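Local coordinates for probable adhesion protein (Pseudomonas aeruginosa PAO1, PDB 6R3Z) that probably captures ferrous iron and related divalent metal ions in the periplasm, as a solute-binding protein of a transport system, at residues S247-S252 and E262-R267; L114-S119 and A154-A159; V31-A36 and E71-S76; H14-Y19 and V60-G65. One frame throughout, in Å; residues are numbered along the deposited sequence.

Contact 1 of 4, residues S247-S252 and E262-R267. With NI (nickel (II) ion), chain B.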
loop_
_atom_site.group_PDB
_atom_site.type_symbol
_atom_site.label_atom_id
_atom_site.label_comp_id
_atom_site.label_asym_id
_atom_site.label_seq_id
_atom_site.Cartn_x
_atom_site.Cartn_y
_atom_site.Cartn_z
ATOM N N SER A 247 -13.119 8.192 2.661
ATOM C CA SER A 247 -12.199 7.859 1.591
ATOM C C SER A 247 -10.780 7.712 2.132
ATOM O O SER A 247 -10.374 8.423 3.071
ATOM C CB SER A 247 -12.266 8.899 0.478
ATOM O OG SER A 247 -13.560 8.940 -0.102
ATOM N N LEU A 248 -10.058 6.750 1.550
ATOM C CA LEU A 248 -8.693 6.393 1.905
ATOM C C LEU A 248 -7.767 6.434 0.703
ATOM O O LEU A 248 -8.215 6.336 -0.451
ATOM C CB LEU A 248 -8.654 4.999 2.562
ATOM C CG LEU A 248 -9.469 4.783 3.853
ATOM C CD1 LEU A 248 -9.417 3.327 4.266
ATOM C CD2 LEU A 248 -8.969 5.688 5.022
ATOM N N SER A 249 -6.470 6.550 0.989
ATOM C CA SER A 249 -5.432 6.587 -0.013
ATOM C C SER A 249 -4.722 5.237 -0.133
ATOM O O SER A 249 -4.243 4.691 0.860
ATOM C CB SER A 249 -4.414 7.681 0.301
ATOM O OG SER A 249 -3.377 7.671 -0.667
ATOM N N HIS A 250 -4.575 4.759 -1.375
ATOM C CA HIS A 250 -3.814 3.545 -1.706
ATOM C C HIS A 250 -2.297 3.965 -1.784
ATOM O O HIS A 250 -1.436 3.116 -2.035
ATOM C CB HIS A 250 -4.279 3.073 -3.100
ATOM C CG HIS A 250 -3.883 1.681 -3.514
ATOM N ND1 HIS A 250 -2.554 1.340 -3.778
ATOM C CD2 HIS A 250 -4.675 0.638 -3.882
ATOM C CE1 HIS A 250 -2.591 0.092 -4.242
ATOM N NE2 HIS A 250 -3.837 -0.373 -4.303
ATOM N N ILE A 251 -1.996 5.285 -1.624
ATOM C CA ILE A 251 -0.628 5.869 -1.707
ATOM C C ILE A 251 -0.052 5.488 -3.107
ATOM O O ILE A 251 0.972 4.802 -3.237
ATOM C CB ILE A 251 0.266 5.471 -0.494
ATOM C CG1 ILE A 251 -0.557 5.586 0.851
ATOM C CG2 ILE A 251 1.568 6.338 -0.485
ATOM C CD1 ILE A 251 0.158 5.163 2.159
ATOM N N SER A 252 -0.810 5.855 -4.165
ATOM C CA SER A 252 -0.460 5.468 -5.530
ATOM C C SER A 252 -0.606 6.606 -6.532
ATOM O O SER A 252 -0.403 6.368 -7.720
ATOM C CB SER A 252 -1.369 4.321 -5.963
ATOM O OG SER A 252 -2.695 4.803 -6.153
ATOM N N GLU A 262 4.503 8.332 4.942
ATOM C CA GLU A 262 4.100 8.734 6.291
ATOM C C GLU A 262 2.967 9.796 6.301
ATOM O O GLU A 262 2.049 9.686 7.119
ATOM C CB GLU A 262 5.300 9.142 7.151
ATOM C CG GLU A 262 6.031 10.402 6.778
ATOM C CD GLU A 262 7.406 10.308 7.411
ATOM O OE1 GLU A 262 7.553 10.604 8.622
ATOM O OE2 GLU A 262 8.328 9.861 6.700
ATOM N N GLU A 263 2.976 10.736 5.352
ATOM C CA GLU A 263 1.943 11.774 5.232
ATOM C C GLU A 263 0.557 11.150 4.977
ATOM O O GLU A 263 -0.394 11.426 5.720
ATOM C CB GLU A 263 2.292 12.795 4.117
ATOM C CG GLU A 263 3.446 13.714 4.483
ATOM C CD GLU A 263 4.055 14.496 3.332
ATOM O OE1 GLU A 263 3.301 14.908 2.422
ATOM O OE2 GLU A 263 5.290 14.710 3.350
ATOM N N GLU A 264 0.470 10.262 3.978
ATOM C CA GLU A 264 -0.799 9.625 3.585
ATOM C C GLU A 264 -1.245 8.548 4.562
ATOM O O GLU A 264 -2.455 8.403 4.767
ATOM C CB GLU A 264 -0.731 9.137 2.150
ATOM C CG GLU A 264 -0.392 10.315 1.246
ATOM C CD GLU A 264 -0.600 10.169 -0.238
ATOM O OE1 GLU A 264 -1.050 9.085 -0.679
ATOM O OE2 GLU A 264 -0.286 11.142 -0.965
ATOM N N MET A 265 -0.296 7.816 5.208
ATOM C CA MET A 265 -0.710 6.841 6.222
ATOM C C MET A 265 -1.291 7.554 7.442
ATOM O O MET A 265 -2.257 7.062 8.013
ATOM C CB MET A 265 0.424 5.917 6.658
ATOM C CG MET A 265 0.617 4.761 5.746
ATOM S SD MET A 265 -0.819 3.628 5.488
ATOM C CE MET A 265 -0.938 2.832 7.069
ATOM N N ALA A 266 -0.710 8.715 7.833
ATOM C CA ALA A 266 -1.235 9.488 8.975
ATOM C C ALA A 266 -2.705 9.882 8.656
ATOM O O ALA A 266 -3.590 9.650 9.478
ATOM C CB ALA A 266 -0.379 10.726 9.221
ATOM N N ARG A 267 -2.964 10.360 7.420
ATOM C CA ARG A 267 -4.315 10.727 6.992
ATOM C C ARG A 267 -5.255 9.513 6.943
ATOM O O ARG A 267 -6.413 9.632 7.363
ATOM C CB ARG A 267 -4.295 11.520 5.680
ATOM C CG ARG A 267 -3.692 12.919 5.918
ATOM C CD ARG A 267 -4.221 13.945 4.933
ATOM N NE ARG A 267 -3.658 13.758 3.598
ATOM C CZ ARG A 267 -2.549 14.351 3.165
ATOM N NH1 ARG A 267 -1.859 15.156 3.968
ATOM N NH2 ARG A 267 -2.118 14.140 1.930
HETATM NI NI NI B . -4.384 -2.299 -5.226
HETATM O O HOH W 1 -1.705 8.977 -3.309
#

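Contact 2 of 4, residues L114-S119 and A154-A159. With EDO (1,2-ethanediol), chain I.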
loop_
_atom_site.group_PDB
_atom_site.type_symbol
_atom_site.label_atom_id
_atom_site.label_comp_id
_atom_site.label_asym_id
_atom_site.label_seq_id
_atom_site.Cartn_x
_atom_site.Cartn_y
_atom_site.Cartn_z
ATOM N N LEU A 114 0.087 -1.167 3.217
ATOM C CA LEU A 114 -0.896 -0.343 3.924
ATOM C C LEU A 114 -1.124 -0.872 5.346
ATOM O O LEU A 114 -2.240 -1.133 5.754
ATOM C CB LEU A 114 -2.197 -0.146 3.126
ATOM C CG LEU A 114 -2.021 0.514 1.746
ATOM C CD1 LEU A 114 -3.273 0.386 0.905
ATOM C CD2 LEU A 114 -1.585 1.959 1.859
ATOM N N SER A 115 -0.033 -1.091 6.062
ATOM C CA SER A 115 -0.004 -1.572 7.442
ATOM C C SER A 115 1.257 -0.994 8.037
ATOM O O SER A 115 2.314 -1.070 7.402
ATOM C CB SER A 115 0.092 -3.092 7.491
ATOM O OG SER A 115 0.572 -3.554 8.751
ATOM N N ILE A 116 1.163 -0.446 9.254
ATOM C CA ILE A 116 2.346 0.109 9.909
ATOM C C ILE A 116 3.300 -1.034 10.287
ATOM O O ILE A 116 4.501 -0.936 10.016
ATOM C CB ILE A 116 1.948 1.001 11.121
ATOM C CG1 ILE A 116 1.184 2.295 10.665
ATOM C CG2 ILE A 116 3.187 1.351 12.001
ATOM C CD1 ILE A 116 1.965 3.276 9.770
ATOM N N SER A 117 2.771 -2.101 10.941
ATOM C CA SER A 117 3.601 -3.243 11.361
ATOM C C SER A 117 4.262 -3.957 10.168
ATOM O O SER A 117 5.460 -4.230 10.225
ATOM C CB SER A 117 2.794 -4.229 12.205
ATOM O OG SER A 117 1.687 -4.722 11.472
ATOM N N ALA A 118 3.507 -4.207 9.066
ATOM C CA ALA A 118 4.093 -4.863 7.891
ATOM C C ALA A 118 5.115 -3.909 7.191
ATOM O O ALA A 118 6.117 -4.394 6.681
ATOM C CB ALA A 118 3.014 -5.311 6.905
ATOM N N SER A 119 4.867 -2.581 7.183
ATOM C CA SER A 119 5.810 -1.601 6.594
ATOM C C SER A 119 7.143 -1.648 7.354
ATOM O O SER A 119 8.199 -1.666 6.727
ATOM C CB SER A 119 5.250 -0.183 6.649
ATOM O OG SER A 119 4.261 -0.029 5.647
ATOM N N ALA A 154 5.313 6.158 15.928
ATOM C CA ALA A 154 4.854 7.440 16.479
ATOM C C ALA A 154 3.610 7.950 15.741
ATOM O O ALA A 154 2.680 8.425 16.382
ATOM C CB ALA A 154 5.977 8.478 16.446
ATOM N N LEU A 155 3.590 7.813 14.402
ATOM C CA LEU A 155 2.483 8.168 13.529
ATOM C C LEU A 155 1.246 7.365 13.991
ATOM O O LEU A 155 0.156 7.927 14.113
ATOM C CB LEU A 155 2.916 7.715 12.120
ATOM C CG LEU A 155 2.098 8.034 10.917
ATOM C CD1 LEU A 155 2.998 7.954 9.704
ATOM C CD2 LEU A 155 0.956 7.027 10.741
ATOM N N ARG A 156 1.429 6.054 14.242
ATOM C CA ARG A 156 0.339 5.171 14.647
ATOM C C ARG A 156 -0.159 5.553 16.052
ATOM O O ARG A 156 -1.368 5.682 16.258
ATOM C CB ARG A 156 0.778 3.701 14.574
ATOM C CG ARG A 156 -0.348 2.741 14.936
ATOM C CD ARG A 156 0.041 1.295 14.763
ATOM N NE ARG A 156 -1.053 0.410 15.172
ATOM C CZ ARG A 156 -1.237 -0.036 16.409
ATOM N NH1 ARG A 156 -0.389 0.297 17.378
ATOM N NH2 ARG A 156 -2.260 -0.835 16.686
ATOM N N ALA A 157 0.785 5.800 16.992
ATOM C CA ALA A 157 0.467 6.212 18.360
ATOM C C ALA A 157 -0.331 7.527 18.354
ATOM O O ALA A 157 -1.326 7.624 19.075
ATOM C CB ALA A 157 1.752 6.379 19.178
ATOM N N ASP A 158 0.082 8.511 17.516
ATOM C CA ASP A 158 -0.569 9.826 17.405
ATOM C C ASP A 158 -2.009 9.693 16.907
ATOM O O ASP A 158 -2.918 10.315 17.475
ATOM C CB ASP A 158 0.242 10.786 16.530
ATOM C CG ASP A 158 1.535 11.283 17.163
ATOM O OD1 ASP A 158 1.692 11.132 18.401
ATOM O OD2 ASP A 158 2.384 11.825 16.427
ATOM N N ALA A 159 -2.232 8.814 15.906
ATOM C CA ALA A 159 -3.574 8.561 15.406
ATOM C C ALA A 159 -4.445 7.906 16.514
ATOM O O ALA A 159 -5.558 8.368 16.763
ATOM C CB ALA A 159 -3.503 7.659 14.188
HETATM C C1 EDO I . 0.368 15.756 19.197
HETATM O O1 EDO I . -0.508 15.962 18.097
HETATM C C2 EDO I . 0.798 14.270 19.254
HETATM O O2 EDO I . -0.344 13.422 19.351
#

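Contact 3 of 4, residues V31-A36 and E71-S76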
loop_
_atom_site.group_PDB
_atom_site.type_symbol
_atom_site.label_atom_id
_atom_site.label_comp_id
_atom_site.label_asym_id
_atom_site.label_seq_id
_atom_site.Cartn_x
_atom_site.Cartn_y
_atom_site.Cartn_z
ATOM N N VAL A 31 15.309 4.779 -7.977
ATOM C CA VAL A 31 14.805 4.950 -9.337
ATOM C C VAL A 31 13.443 4.288 -9.531
ATOM O O VAL A 31 13.385 3.064 -9.580
ATOM C CB VAL A 31 15.840 4.460 -10.409
ATOM C CG1 VAL A 31 15.378 4.800 -11.828
ATOM C CG2 VAL A 31 17.250 4.998 -10.149
ATOM N N PRO A 32 12.343 5.054 -9.726
ATOM C CA PRO A 32 11.042 4.412 -9.991
ATOM C C PRO A 32 11.064 3.720 -11.351
ATOM O O PRO A 32 11.625 4.261 -12.318
ATOM C CB PRO A 32 10.054 5.586 -9.997
ATOM C CG PRO A 32 10.788 6.706 -9.303
ATOM C CD PRO A 32 12.209 6.519 -9.718
ATOM N N LEU A 33 10.501 2.505 -11.402
ATOM C CA LEU A 33 10.450 1.725 -12.637
ATOM C C LEU A 33 9.424 2.282 -13.594
ATOM O O LEU A 33 9.555 2.107 -14.814
ATOM C CB LEU A 33 10.156 0.259 -12.344
ATOM C CG LEU A 33 11.354 -0.695 -12.456
ATOM C CD1 LEU A 33 12.422 -0.383 -11.389
ATOM C CD2 LEU A 33 10.898 -2.146 -12.288
ATOM N N ILE A 34 8.370 2.892 -13.046
ATOM C CA ILE A 34 7.292 3.458 -13.873
ATOM C C ILE A 34 7.069 4.940 -13.510
ATOM O O ILE A 34 7.280 5.310 -12.348
ATOM C CB ILE A 34 5.990 2.592 -13.861
ATOM C CG1 ILE A 34 5.161 2.744 -12.565
ATOM C CG2 ILE A 34 6.308 1.115 -14.147
ATOM C CD1 ILE A 34 3.776 1.954 -12.551
ATOM N N PRO A 35 6.663 5.801 -14.468
ATOM C CA PRO A 35 6.492 7.230 -14.141
ATOM C C PRO A 35 5.373 7.503 -13.135
ATOM O O PRO A 35 4.461 6.689 -12.950
ATOM C CB PRO A 35 6.167 7.877 -15.497
ATOM C CG PRO A 35 6.632 6.903 -16.518
ATOM C CD PRO A 35 6.427 5.551 -15.908
ATOM N N ALA A 36 5.470 8.658 -12.468
ATOM C CA ALA A 36 4.463 9.130 -11.533
ATOM C C ALA A 36 3.203 9.500 -12.355
ATOM O O ALA A 36 3.311 9.880 -13.525
ATOM C CB ALA A 36 4.992 10.354 -10.786
ATOM N N GLU A 71 8.302 -7.868 -12.663
ATOM C CA GLU A 71 8.973 -9.132 -13.018
ATOM C C GLU A 71 9.016 -9.316 -14.537
ATOM O O GLU A 71 10.019 -9.800 -15.062
ATOM C CB GLU A 71 8.264 -10.338 -12.392
ATOM C CG GLU A 71 8.422 -10.458 -10.882
ATOM C CD GLU A 71 7.590 -11.594 -10.314
ATOM O OE1 GLU A 71 7.810 -12.759 -10.717
ATOM O OE2 GLU A 71 6.703 -11.318 -9.477
ATOM N N ARG A 72 7.920 -8.932 -15.240
ATOM C CA ARG A 72 7.844 -9.032 -16.700
ATOM C C ARG A 72 8.830 -8.038 -17.337
ATOM O O ARG A 72 9.557 -8.398 -18.271
ATOM C CB ARG A 72 6.405 -8.798 -17.200
ATOM C CG ARG A 72 5.431 -9.913 -16.818
ATOM C CD ARG A 72 4.064 -9.736 -17.477
ATOM N NE ARG A 72 3.191 -8.820 -16.730
ATOM C CZ ARG A 72 2.365 -9.185 -15.750
ATOM N NH1 ARG A 72 1.614 -8.280 -15.137
ATOM N NH2 ARG A 72 2.292 -10.457 -15.370
ATOM N N MET A 73 8.899 -6.808 -16.785
ATOM C CA MET A 73 9.824 -5.775 -17.259
ATOM C C MET A 73 11.272 -6.252 -17.117
ATOM O O MET A 73 12.054 -6.072 -18.052
ATOM C CB MET A 73 9.630 -4.456 -16.487
ATOM C CG MET A 73 8.334 -3.733 -16.789
ATOM S SD MET A 73 8.089 -2.375 -15.607
ATOM C CE MET A 73 9.381 -1.215 -16.128
ATOM N N ILE A 74 11.629 -6.859 -15.945
ATOM C CA ILE A 74 12.985 -7.379 -15.688
ATOM C C ILE A 74 13.338 -8.490 -16.704
ATOM O O ILE A 74 14.448 -8.499 -17.256
ATOM C CB ILE A 74 13.120 -7.852 -14.212
ATOM C CG1 ILE A 74 13.100 -6.618 -13.266
ATOM C CG2 ILE A 74 14.398 -8.710 -13.995
ATOM C CD1 ILE A 74 12.826 -6.930 -11.779
ATOM N N ALA A 75 12.378 -9.404 -16.957
ATOM C CA ALA A 75 12.553 -10.525 -17.891
ATOM C C ALA A 75 12.836 -10.050 -19.328
ATOM O O ALA A 75 13.591 -10.709 -20.056
ATOM C CB ALA A 75 11.310 -11.415 -17.861
ATOM N N SER A 76 12.253 -8.892 -19.708
ATOM C CA SER A 76 12.362 -8.251 -21.032
ATOM C C SER A 76 13.551 -7.285 -21.161
ATOM O O SER A 76 13.821 -6.789 -22.258
ATOM C CB SER A 76 11.063 -7.513 -21.362
ATOM O OG SER A 76 9.943 -8.384 -21.385
#

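Contact 4 of 4, residues H14-Y19 and V60-G65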
loop_
_atom_site.group_PDB
_atom_site.type_symbol
_atom_site.label_atom_id
_atom_site.label_comp_id
_atom_site.label_asym_id
_atom_site.label_seq_id
_atom_site.Cartn_x
_atom_site.Cartn_y
_atom_site.Cartn_z
ATOM N N HIS A 14 4.749 3.684 -5.006
ATOM C CA HIS A 14 5.055 4.852 -4.169
ATOM C C HIS A 14 5.539 4.506 -2.754
ATOM O O HIS A 14 6.562 5.058 -2.344
ATOM C CB HIS A 14 3.878 5.834 -4.098
ATOM C CG HIS A 14 3.592 6.515 -5.396
ATOM N ND1 HIS A 14 2.969 5.849 -6.437
ATOM C CD2 HIS A 14 3.825 7.790 -5.770
ATOM C CE1 HIS A 14 2.837 6.742 -7.406
ATOM N NE2 HIS A 14 3.362 7.911 -7.062
ATOM N N PRO A 15 4.859 3.596 -1.996
ATOM C CA PRO A 15 5.331 3.290 -0.625
ATOM C C PRO A 15 6.766 2.792 -0.613
ATOM O O PRO A 15 7.504 3.184 0.285
ATOM C CB PRO A 15 4.346 2.224 -0.143
ATOM C CG PRO A 15 3.083 2.536 -0.896
ATOM C CD PRO A 15 3.615 2.850 -2.284
ATOM N N TYR A 16 7.172 1.990 -1.638
ATOM C CA TYR A 16 8.545 1.467 -1.707
ATOM C C TYR A 16 9.555 2.566 -1.985
ATOM O O TYR A 16 10.648 2.515 -1.426
ATOM C CB TYR A 16 8.667 0.275 -2.662
ATOM C CG TYR A 16 7.800 -0.873 -2.189
ATOM C CD1 TYR A 16 8.263 -1.775 -1.229
ATOM C CD2 TYR A 16 6.475 -0.984 -2.601
ATOM C CE1 TYR A 16 7.434 -2.786 -0.718
ATOM C CE2 TYR A 16 5.630 -1.972 -2.083
ATOM C CZ TYR A 16 6.113 -2.873 -1.143
ATOM O OH TYR A 16 5.265 -3.836 -0.635
ATOM N N TYR A 17 9.167 3.597 -2.762
ATOM C CA TYR A 17 10.042 4.764 -2.961
ATOM C C TYR A 17 10.293 5.397 -1.566
ATOM O O TYR A 17 11.445 5.693 -1.209
ATOM C CB TYR A 17 9.395 5.814 -3.891
ATOM C CG TYR A 17 10.341 6.964 -4.167
ATOM C CD1 TYR A 17 10.434 8.046 -3.288
ATOM C CD2 TYR A 17 11.216 6.928 -5.255
ATOM C CE1 TYR A 17 11.340 9.079 -3.505
ATOM C CE2 TYR A 17 12.137 7.957 -5.480
ATOM C CZ TYR A 17 12.199 9.026 -4.594
ATOM O OH TYR A 17 13.072 10.061 -4.800
ATOM N N SER A 18 9.222 5.572 -0.769
ATOM C CA SER A 18 9.341 6.148 0.586
ATOM C C SER A 18 10.227 5.296 1.499
ATOM O O SER A 18 11.131 5.840 2.156
ATOM C CB SER A 18 7.963 6.367 1.206
ATOM O OG SER A 18 7.286 7.458 0.597
ATOM N N TYR A 19 10.036 3.959 1.484
ATOM C CA TYR A 19 10.850 3.069 2.317
ATOM C C TYR A 19 12.322 3.206 1.929
ATOM O O TYR A 19 13.139 3.485 2.789
ATOM C CB TYR A 19 10.474 1.592 2.147
ATOM C CG TYR A 19 9.060 1.142 2.460
ATOM C CD1 TYR A 19 8.183 1.952 3.186
ATOM C CD2 TYR A 19 8.594 -0.096 2.021
ATOM C CE1 TYR A 19 6.872 1.530 3.461
ATOM C CE2 TYR A 19 7.287 -0.509 2.261
ATOM C CZ TYR A 19 6.439 0.289 3.001
ATOM O OH TYR A 19 5.158 -0.177 3.200
ATOM N N VAL A 60 13.788 -3.539 -5.832
ATOM C CA VAL A 60 12.998 -3.870 -4.653
ATOM C C VAL A 60 11.578 -4.183 -5.156
ATOM O O VAL A 60 10.993 -3.384 -5.901
ATOM C CB VAL A 60 13.000 -2.725 -3.605
ATOM C CG1 VAL A 60 11.985 -2.988 -2.478
ATOM C CG2 VAL A 60 14.406 -2.545 -3.024
ATOM N N LEU A 61 11.046 -5.345 -4.751
ATOM C CA LEU A 61 9.715 -5.795 -5.169
ATOM C C LEU A 61 8.764 -6.034 -4.008
ATOM O O LEU A 61 9.158 -6.536 -2.952
ATOM C CB LEU A 61 9.802 -7.129 -5.942
ATOM C CG LEU A 61 10.521 -7.185 -7.297
ATOM C CD1 LEU A 61 10.387 -8.575 -7.912
ATOM C CD2 LEU A 61 9.969 -6.162 -8.268
ATOM N N ASN A 62 7.480 -5.736 -4.241
ATOM C CA ASN A 62 6.399 -6.069 -3.334
ATOM C C ASN A 62 6.345 -7.622 -3.427
ATOM O O ASN A 62 6.318 -8.311 -2.399
ATOM C CB ASN A 62 5.081 -5.406 -3.816
ATOM C CG ASN A 62 3.833 -6.056 -3.251
ATOM O OD1 ASN A 62 3.242 -6.947 -3.882
ATOM N ND2 ASN A 62 3.428 -5.651 -2.043
ATOM N N GLY A 63 6.387 -8.130 -4.664
ATOM C CA GLY A 63 6.472 -9.562 -4.982
ATOM C C GLY A 63 5.402 -10.493 -4.453
ATOM O O GLY A 63 5.575 -11.723 -4.505
ATOM N N VAL A 64 4.287 -9.942 -3.951
ATOM C CA VAL A 64 3.189 -10.763 -3.412
ATOM C C VAL A 64 1.858 -10.510 -4.146
ATOM O O VAL A 64 0.801 -10.958 -3.697
ATOM C CB VAL A 64 3.051 -10.660 -1.876
ATOM C CG1 VAL A 64 4.249 -11.320 -1.181
ATOM C CG2 VAL A 64 2.851 -9.210 -1.411
ATOM N N GLY A 65 1.935 -9.829 -5.278
ATOM C CA GLY A 65 0.762 -9.600 -6.117
ATOM C C GLY A 65 0.515 -8.171 -6.552
ATOM O O GLY A 65 -0.391 -7.940 -7.369
#

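Contact 1 of 4, residues S247-S252 and E262-R267
Ser249 OG donates to Glu264 OE1 over 2.7 Å while accepting the backbone N-H of Ile251 (N to OG, 2.9 Å), closing an ST turn just beyond strand 244-248 at the edge of the second parallel sheet. The hydroxyl thus gives one bond and takes another, tying the loop both to itself and to helix 260-277. Ser249 carries its OG anti to the backbone N (chi1 178°), and the hydroxyl meets the carboxylate from above its plane, 38° out of it. A water lies 2.7 Å from Glu264 OE1 and accepts weakly from Ser252 N. The other carboxylate oxygen, Glu264 OE2, forms a salt bridge with Lys260; a hydroxyl donor and a lysine nearby would probably favour the ionised carboxylate.

Beside the polar grip is an apolar one. The side chains of Ile251 and Glu264 slide past each other in opposite directions, Ile251 CG1 coming to 3.8 Å from Glu264 CB. Farther out, Ile251 CD1 rests 3.6 Å from Met265 CG, with the two side chains nearly perpendicular. Leu114 also packs on Ile251.

Between the two gripped residues, His250 points its CB away from the helix, and its imidazole binds the nickel together with His41, His66, His111, His177 and His199. The loop held by the helix therefore presents a ligand to this six-histidine site: His250 NE2 binds nickel at 2.2 Å.

Contact 2 of 4, residues L114-S119 and A154-A159
Ile116, in the first turn of helix 116-133, packs against Leu155 and Arg156 near the end of helix 138-160, two successive helices that run antiparallel as a helical hairpin. The joint is apolar and modest in area. Ile116 has CG1 anti to its carbonyl carbon (chi1 -67°) and turns again at chi2 (-63°), carrying CD1 to Leu155 CD2 at 4.0 Å. These two side chains cross obliquely.

Arg156 meets the same isoleucine differently. Its aliphatic chain, extended from CG to NE, passes slantwise over the branch of Ile116, with Arg156 CD 4.1 Å from Ile116 CB. The polar end lies beyond this packing: Arg156 NH2 bonds to the backbone O of Glu186, whose carboxylate in turn takes the N-H groups of Ile116 and Ser117. The one residue thereby connects the start of the first helix with the flank of the second.

That helix start has its own cap. Ser115 is the N-cap residue, and its OG accepts from Ala118 N across 3.0 Å in an almost straight bond (171° at the hydrogen). One turn on, Ser119 OG bonds to Tyr19 OH and Tyr261 OH, fastening the helix to its neighbours, and it turns back on the cap residue as well. The backbone oxygen Ser115 O receives two donors from opposite faces of its plane: Ser119 N at 3.0 Å and Ser119 OG at 2.8 Å.

Contact 3 of 4, residues V31-A36 and E71-S76
Met73 reaches from helix 68-76 to Leu33 and Ile34, which follow strand 29-32 at the edge of the parallel sheet of the first alpha/beta lobe. The Met73 side chain makes every close contact of the bridge. It leaves the helix with CG anti to the carbonyl carbon, runs straight through chi2 and then bends at chi3 (70°), a turn that swings CE toward the backbone of Leu33 while SD faces Ile34 CG2.

Each partner is met in its own way. Against Ile34 the methionine lies crosswise, nearly at a right angle, with Met73 SD 4.2 Å from Ile34 CG2. Ile34 places its CG1 between the backbone N and the carbonyl carbon, the crowded position (chi1 77°), leaving CG2 as the branch that touches the sulfur. Leu33 aims its CB at the helix, and Leu33 CB lies 4.1 Å from Met73 CE.

Helix 47-53 adds to the surroundings, as Ile53 touches both Leu33 and Met73 and Asp49 also lies against Met73. Beyond the contact, Ile34 O is held by Tyr256 OH. The contact packs the loop after the edge strand against helix 68-76, with the nickel about 12 Å from the side chain of Ile34. The carbonyl Leu33 O is buried without a hydrogen-bonding partner, and the methyl Met73 CE sits 3.6 Å from it.

Contact 4 of 4, residues H14-Y19 and V60-G65
Tyr16 and Asn62 form the tight half of this contact, joining helix 14-24 to the loop after strand 58-61. Asn62 ND2 donates to Tyr16 OH over 2.9 Å in a fairly straight bond (166° at the hydrogen), with the hydroxyl lying close to the amide plane. The aromatic ring and the amide are turned steeply, 74° apart, so they do not stack; instead Asn62 CB comes to 3.8 Å from Tyr16 CZ, and the backbone N of Asn62 stands over one ring face. Tyr16 OH is gripped a second time by Gln122 OE1, which fixes the phenol against helix 116-133.

Packing is slacker toward the strand, where Val60 CG1 approaches Tyr16 CD1 obliquely at 4.1 Å. On the other flank, Gly63, Val64 and Gly65 are partly exposed and make no contact with the 14-19 segment. Asn62 orders that side: with CG anti to the backbone N (chi1 160°), its OD1 accepts from Val64 N at 3.2 Å, closing an Asx turn. The amide spends its two ends differently, NH2 on the helix and oxygen on the loop.

Because Asn62 OD1 also accepts from the backbone N of His66, a nickel ligand, it probably positions that ligand from the second shell. Such a loop is characteristic of parallel alpha/beta folds, where ligand sites gather at the C-terminal ends of strands.

Contacts 3 and 4 belong to the first parallel sheet, and their segments alternate along the chain (14-19, 31-36, 60-65, 71-76); their centres lie about 12 Å apart. Contact 2 follows, then contact 1, whose strand 244-248 edges the second sheet. Centres of contacts 1 and 2 are about 11 Å apart, those of 1 and 4 about 15 Å, and those of 2 and 3 about 28 Å, on opposite sides of the chain's centre. Contact 1 touches contact 2 through Leu114 and Leu155 and contact 4 through His14 and Pro15, bringing helices 14-24, 138-160 and 260-277 together beside the loop after strand 244-248, consistent with a two-lobed binding protein enclosing its metal between the lobes.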